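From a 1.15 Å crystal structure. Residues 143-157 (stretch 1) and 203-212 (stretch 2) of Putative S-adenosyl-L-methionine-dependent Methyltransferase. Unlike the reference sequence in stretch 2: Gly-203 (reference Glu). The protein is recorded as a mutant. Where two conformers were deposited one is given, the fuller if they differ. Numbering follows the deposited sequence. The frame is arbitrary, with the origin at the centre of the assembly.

Stretch 1 143-157: KTYIGGGFGNKELRD
Stretch 2, residues 203-212: GDEGFWIIIS

A large aromatic side chain on a strand can be packed on both faces, here by a second ring on one and by glycine backbone on the other. The pairing of residues 143-157 with 203-212, which buries 992 Å² in all, is a compact example. The strand that enters the stretch at Lys-143 and the one that starts at Gly-206 run antiparallel, their N-to-C directions 160° apart, with axes approaching to 4.4 Å.

The register is set by Ile-146 opposite Ile-209, a hydrogen-bonded pair (N to O 3.0 Å from Ile-146 N to Ile-209 O, 2.7 Å from Ile-209 N to Ile-146 O). Gly-148 and Phe-207 form the next such pair, Gly-148 N to Phe-207 O 2.8 Å and Phe-207 N to Gly-148 O 2.9 Å. Between them Gly-147 faces Trp-208, with CA atoms 4.3 Å apart.

Trp-208 (phi/psi -145/135, chi1 m, chi2 95°) and Tyr-145 (-152/87, chi1 t, chi2 83°) have the most surface covered. The CA-to-CB bond of Tyr-145 points away, yet its ring returns to form an offset stack on the five-membered ring of Trp-208, centroids 4.1 Å apart and planes at 15°; Tyr-145 CE2 lies 3.3 Å from Trp-208 CD2. Across the opposite indole face runs the glycine backbone, with Gly-148 CA 4.1 Å from the six-membered ring centroid of Trp-208. The indole is anchored within its own stretch by Trp-208 NE1 donating to Glu-205 O at 3.1 Å.

Glycine suits Gly-147 and Gly-149 on this path, and Gly-206 across from it. At Gly-147 (170/-134) a CB would lie 1.8 Å from Phe-207 O; at Gly-149 (148/-169), 2.5 Å from Glu-205 O; at Gly-206 (126/-159), 2.2 Å from Gly-148 O. On the sheet face that carries Ile-146, Phe-207 and Ile-209, the two isoleucines, both m,t, meet CB to CB at 4.3 Å.

Towards the start of stretch 1, a buried threonine completes a rung with its side chain: with chi1 p, Thr-144 OG1, in place of Thr-144 O, accepts from Ile-211 N and also donates to Ile-209 O, each at 2.9 Å, while Thr-144 N reaches Ile-211 O at 3.1 Å. Lys-143 (m,m,t,t) swings its end back so that Lys-143 NZ donates to Ser-212 OG at 2.8 Å.

At the other end, Asp-204, at the type I turn from Gly-203 to Gly-206, has 91 Å² covered by stretch 1. Its chi1 m carboxylate meets the helix that begins at Lys-153: Asp-204 OD1 forms a salt bridge with Arg-156 NH1 at 3.4 Å. A water links Asp-204 O and Phe-150 N, 2.8 Å from each. Asn-152 (chi1 p) caps that helix, Asn-152 OD1 accepting from Leu-155 N at 2.9 Å.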

# COMPACT_ATOMS: atom_id res chain seq x y z
N LYS A 143 -11.89 3.50 6.52
CA LYS A 143 -11.60 2.17 5.98
C LYS A 143 -10.13 2.04 5.59
O LYS A 143 -9.49 3.04 5.24
CB LYS A 143 -12.44 1.89 4.72
CG LYS A 143 -13.95 1.97 4.88
CD LYS A 143 -14.50 0.82 5.66
CE LYS A 143 -16.01 0.89 5.76
NZ LYS A 143 -16.57 -0.26 6.47
N THR A 144 -9.63 0.81 5.62
CA THR A 144 -8.30 0.51 5.09
C THR A 144 -8.39 -0.51 3.95
O THR A 144 -9.35 -1.25 3.82
CB THR A 144 -7.30 -0.02 6.15
OG1 THR A 144 -7.55 -1.39 6.48
CG2 THR A 144 -7.34 0.78 7.42
N TYR A 145 -7.32 -0.56 3.17
CA TYR A 145 -7.16 -1.55 2.09
C TYR A 145 -5.65 -1.73 1.95
O TYR A 145 -4.98 -1.05 1.19
CB TYR A 145 -7.81 -1.03 0.82
CG TYR A 145 -8.06 -2.06 -0.26
CD1 TYR A 145 -9.18 -2.88 -0.24
CD2 TYR A 145 -7.22 -2.17 -1.35
CE1 TYR A 145 -9.45 -3.75 -1.26
CE2 TYR A 145 -7.49 -3.04 -2.38
CZ TYR A 145 -8.61 -3.84 -2.33
OH TYR A 145 -8.84 -4.68 -3.39
N ILE A 146 -5.14 -2.65 2.77
CA ILE A 146 -3.68 -2.81 2.99
C ILE A 146 -3.27 -4.23 2.65
O ILE A 146 -3.75 -5.20 3.25
CB ILE A 146 -3.34 -2.49 4.47
CG1 ILE A 146 -3.63 -1.01 4.75
CG2 ILE A 146 -1.91 -2.90 4.80
CD1 ILE A 146 -3.68 -0.67 6.21
N GLY A 147 -2.39 -4.38 1.67
CA GLY A 147 -2.05 -5.73 1.25
C GLY A 147 -1.24 -5.72 -0.01
O GLY A 147 -0.29 -4.92 -0.13
N GLY A 148 -1.60 -6.57 -0.94
CA GLY A 148 -0.91 -6.63 -2.23
C GLY A 148 -1.67 -7.41 -3.25
O GLY A 148 -2.62 -8.08 -2.93
N GLY A 149 -1.26 -7.29 -4.50
CA GLY A 149 -1.94 -7.97 -5.57
C GLY A 149 -1.88 -7.18 -6.85
O GLY A 149 -1.17 -6.18 -6.98
N PHE A 150 -2.68 -7.66 -7.79
CA PHE A 150 -2.66 -7.20 -9.18
C PHE A 150 -3.98 -6.71 -9.72
O PHE A 150 -4.10 -6.45 -10.89
CB PHE A 150 -2.00 -8.27 -10.06
CG PHE A 150 -0.63 -8.58 -9.59
CD1 PHE A 150 0.45 -7.78 -9.94
CD2 PHE A 150 -0.42 -9.56 -8.61
CE1 PHE A 150 1.71 -7.99 -9.44
CE2 PHE A 150 0.85 -9.76 -8.07
CZ PHE A 150 1.92 -8.98 -8.50
N GLY A 151 -4.97 -6.58 -8.84
CA GLY A 151 -6.25 -6.00 -9.21
C GLY A 151 -7.29 -6.95 -9.78
O GLY A 151 -8.46 -6.82 -9.44
N ASN A 152 -6.88 -7.83 -10.69
CA ASN A 152 -7.81 -8.84 -11.19
C ASN A 152 -7.02 -10.05 -11.67
O ASN A 152 -5.79 -10.04 -11.75
CB ASN A 152 -8.75 -8.24 -12.23
CG ASN A 152 -8.04 -7.79 -13.49
OD1 ASN A 152 -7.16 -8.47 -13.99
ND2 ASN A 152 -8.46 -6.64 -14.04
N LYS A 153 -7.75 -11.12 -11.98
CA LYS A 153 -7.10 -12.37 -12.35
C LYS A 153 -6.32 -12.27 -13.64
O LYS A 153 -5.24 -12.86 -13.76
CB LYS A 153 -8.15 -13.47 -12.48
CG LYS A 153 -7.59 -14.83 -12.79
CD LYS A 153 -8.69 -15.87 -12.92
CE LYS A 153 -8.15 -17.25 -13.09
NZ LYS A 153 -9.27 -18.23 -13.13
N GLU A 154 -6.85 -11.56 -14.62
CA GLU A 154 -6.21 -11.48 -15.94
C GLU A 154 -4.83 -10.83 -15.82
O GLU A 154 -3.84 -11.33 -16.36
CB GLU A 154 -7.08 -10.72 -16.98
CG GLU A 154 -6.38 -10.53 -18.37
CD GLU A 154 -7.28 -10.02 -19.51
OE1 GLU A 154 -8.46 -9.67 -19.27
OE2 GLU A 154 -6.80 -9.92 -20.67
N LEU A 155 -4.78 -9.72 -15.11
CA LEU A 155 -3.51 -9.02 -14.89
C LEU A 155 -2.60 -9.83 -14.01
O LEU A 155 -1.40 -9.93 -14.26
CB LEU A 155 -3.74 -7.63 -14.33
CG LEU A 155 -4.47 -6.65 -15.24
CD1 LEU A 155 -4.68 -5.35 -14.49
CD2 LEU A 155 -3.70 -6.42 -16.55
N ARG A 156 -3.15 -10.44 -12.97
CA ARG A 156 -2.33 -11.26 -12.10
C ARG A 156 -1.58 -12.32 -12.93
O ARG A 156 -0.37 -12.54 -12.80
CB ARG A 156 -3.18 -11.95 -11.03
CG ARG A 156 -2.40 -12.84 -10.12
CD ARG A 156 -3.33 -13.74 -9.30
NE ARG A 156 -3.90 -14.74 -10.18
CZ ARG A 156 -4.81 -15.63 -9.82
NH1 ARG A 156 -5.28 -15.59 -8.59
NH2 ARG A 156 -5.26 -16.52 -10.69
N ASP A 157 -2.33 -13.00 -13.77
CA ASP A 157 -1.77 -14.15 -14.51
C ASP A 157 -0.74 -13.68 -15.55
O ASP A 157 0.32 -14.32 -15.72
CB ASP A 157 -2.90 -14.95 -15.14
CG ASP A 157 -3.72 -15.73 -14.12
OD1 ASP A 157 -3.31 -15.82 -12.92
OD2 ASP A 157 -4.75 -16.30 -14.56
N GLY A 203 -8.32 -13.19 -2.73
CA GLY A 203 -8.98 -13.60 -3.94
C GLY A 203 -8.23 -13.14 -5.16
O GLY A 203 -7.05 -12.80 -5.09
N ASP A 204 -8.92 -13.10 -6.28
CA ASP A 204 -8.25 -12.78 -7.54
C ASP A 204 -7.67 -11.38 -7.57
O ASP A 204 -6.80 -11.11 -8.38
CB ASP A 204 -9.17 -13.05 -8.73
CG ASP A 204 -9.41 -14.55 -8.97
OD1 ASP A 204 -8.64 -15.41 -8.50
OD2 ASP A 204 -10.36 -14.89 -9.68
N GLU A 205 -8.14 -10.50 -6.72
CA GLU A 205 -7.65 -9.14 -6.72
C GLU A 205 -6.47 -8.94 -5.81
O GLU A 205 -5.82 -7.90 -5.80
CB GLU A 205 -8.75 -8.17 -6.31
CG GLU A 205 -9.17 -8.30 -4.86
CD GLU A 205 -10.38 -9.20 -4.60
OE1 GLU A 205 -10.51 -10.36 -5.12
OE2 GLU A 205 -11.21 -8.71 -3.81
N GLY A 206 -6.21 -9.98 -5.03
CA GLY A 206 -5.06 -10.00 -4.11
C GLY A 206 -5.43 -10.33 -2.67
O GLY A 206 -6.48 -10.93 -2.40
N PHE A 207 -4.53 -9.93 -1.77
CA PHE A 207 -4.65 -10.11 -0.31
C PHE A 207 -4.80 -8.71 0.27
O PHE A 207 -3.93 -7.86 0.04
CB PHE A 207 -3.38 -10.75 0.24
CG PHE A 207 -3.25 -10.62 1.75
CD1 PHE A 207 -3.97 -11.43 2.61
CD2 PHE A 207 -2.47 -9.65 2.31
CE1 PHE A 207 -3.86 -11.26 3.97
CE2 PHE A 207 -2.36 -9.50 3.69
CZ PHE A 207 -3.05 -10.30 4.50
N TRP A 208 -5.87 -8.44 1.03
CA TRP A 208 -6.12 -7.08 1.53
C TRP A 208 -6.75 -7.12 2.91
O TRP A 208 -7.69 -7.87 3.17
CB TRP A 208 -7.01 -6.30 0.57
CG TRP A 208 -6.45 -6.25 -0.83
CD1 TRP A 208 -6.75 -7.08 -1.86
CD2 TRP A 208 -5.44 -5.37 -1.31
NE1 TRP A 208 -6.00 -6.76 -2.96
CE2 TRP A 208 -5.19 -5.71 -2.65
CE3 TRP A 208 -4.73 -4.32 -0.74
CZ2 TRP A 208 -4.27 -5.00 -3.44
CZ3 TRP A 208 -3.81 -3.61 -1.53
CH2 TRP A 208 -3.60 -3.97 -2.86
N ILE A 209 -6.22 -6.26 3.78
CA ILE A 209 -6.67 -6.05 5.14
C ILE A 209 -7.54 -4.81 5.17
O ILE A 209 -7.08 -3.72 4.85
CB ILE A 209 -5.45 -5.90 6.07
CG1 ILE A 209 -4.57 -7.16 6.05
CG2 ILE A 209 -5.90 -5.54 7.48
CD1 ILE A 209 -3.14 -6.92 6.56
N ILE A 210 -8.79 -5.01 5.59
CA ILE A 210 -9.82 -3.97 5.53
C ILE A 210 -10.41 -3.73 6.92
O ILE A 210 -11.36 -4.40 7.37
CB ILE A 210 -10.94 -4.39 4.55
CG1 ILE A 210 -10.34 -4.67 3.17
CG2 ILE A 210 -12.03 -3.32 4.47
CD1 ILE A 210 -11.29 -5.26 2.15
N ILE A 211 -9.81 -2.79 7.62
CA ILE A 211 -10.22 -2.41 8.95
C ILE A 211 -11.26 -1.32 8.84
O ILE A 211 -11.14 -0.41 8.05
CB ILE A 211 -9.01 -1.90 9.75
CG1 ILE A 211 -7.99 -3.04 9.95
CG2 ILE A 211 -9.44 -1.31 11.10
CD1 ILE A 211 -6.57 -2.55 10.27
N SER A 212 -12.26 -1.40 9.71
CA SER A 212 -13.26 -0.35 9.87
C SER A 212 -13.15 0.21 11.26
O SER A 212 -13.38 -0.52 12.19
CB SER A 212 -14.66 -0.90 9.75
OG SER A 212 -14.95 -1.29 8.45
O HOH W 1 -7.44 -4.93 -5.76
O HOH W 2 -4.20 -10.02 -7.97
O HOH W 3 -4.71 -13.94 -6.10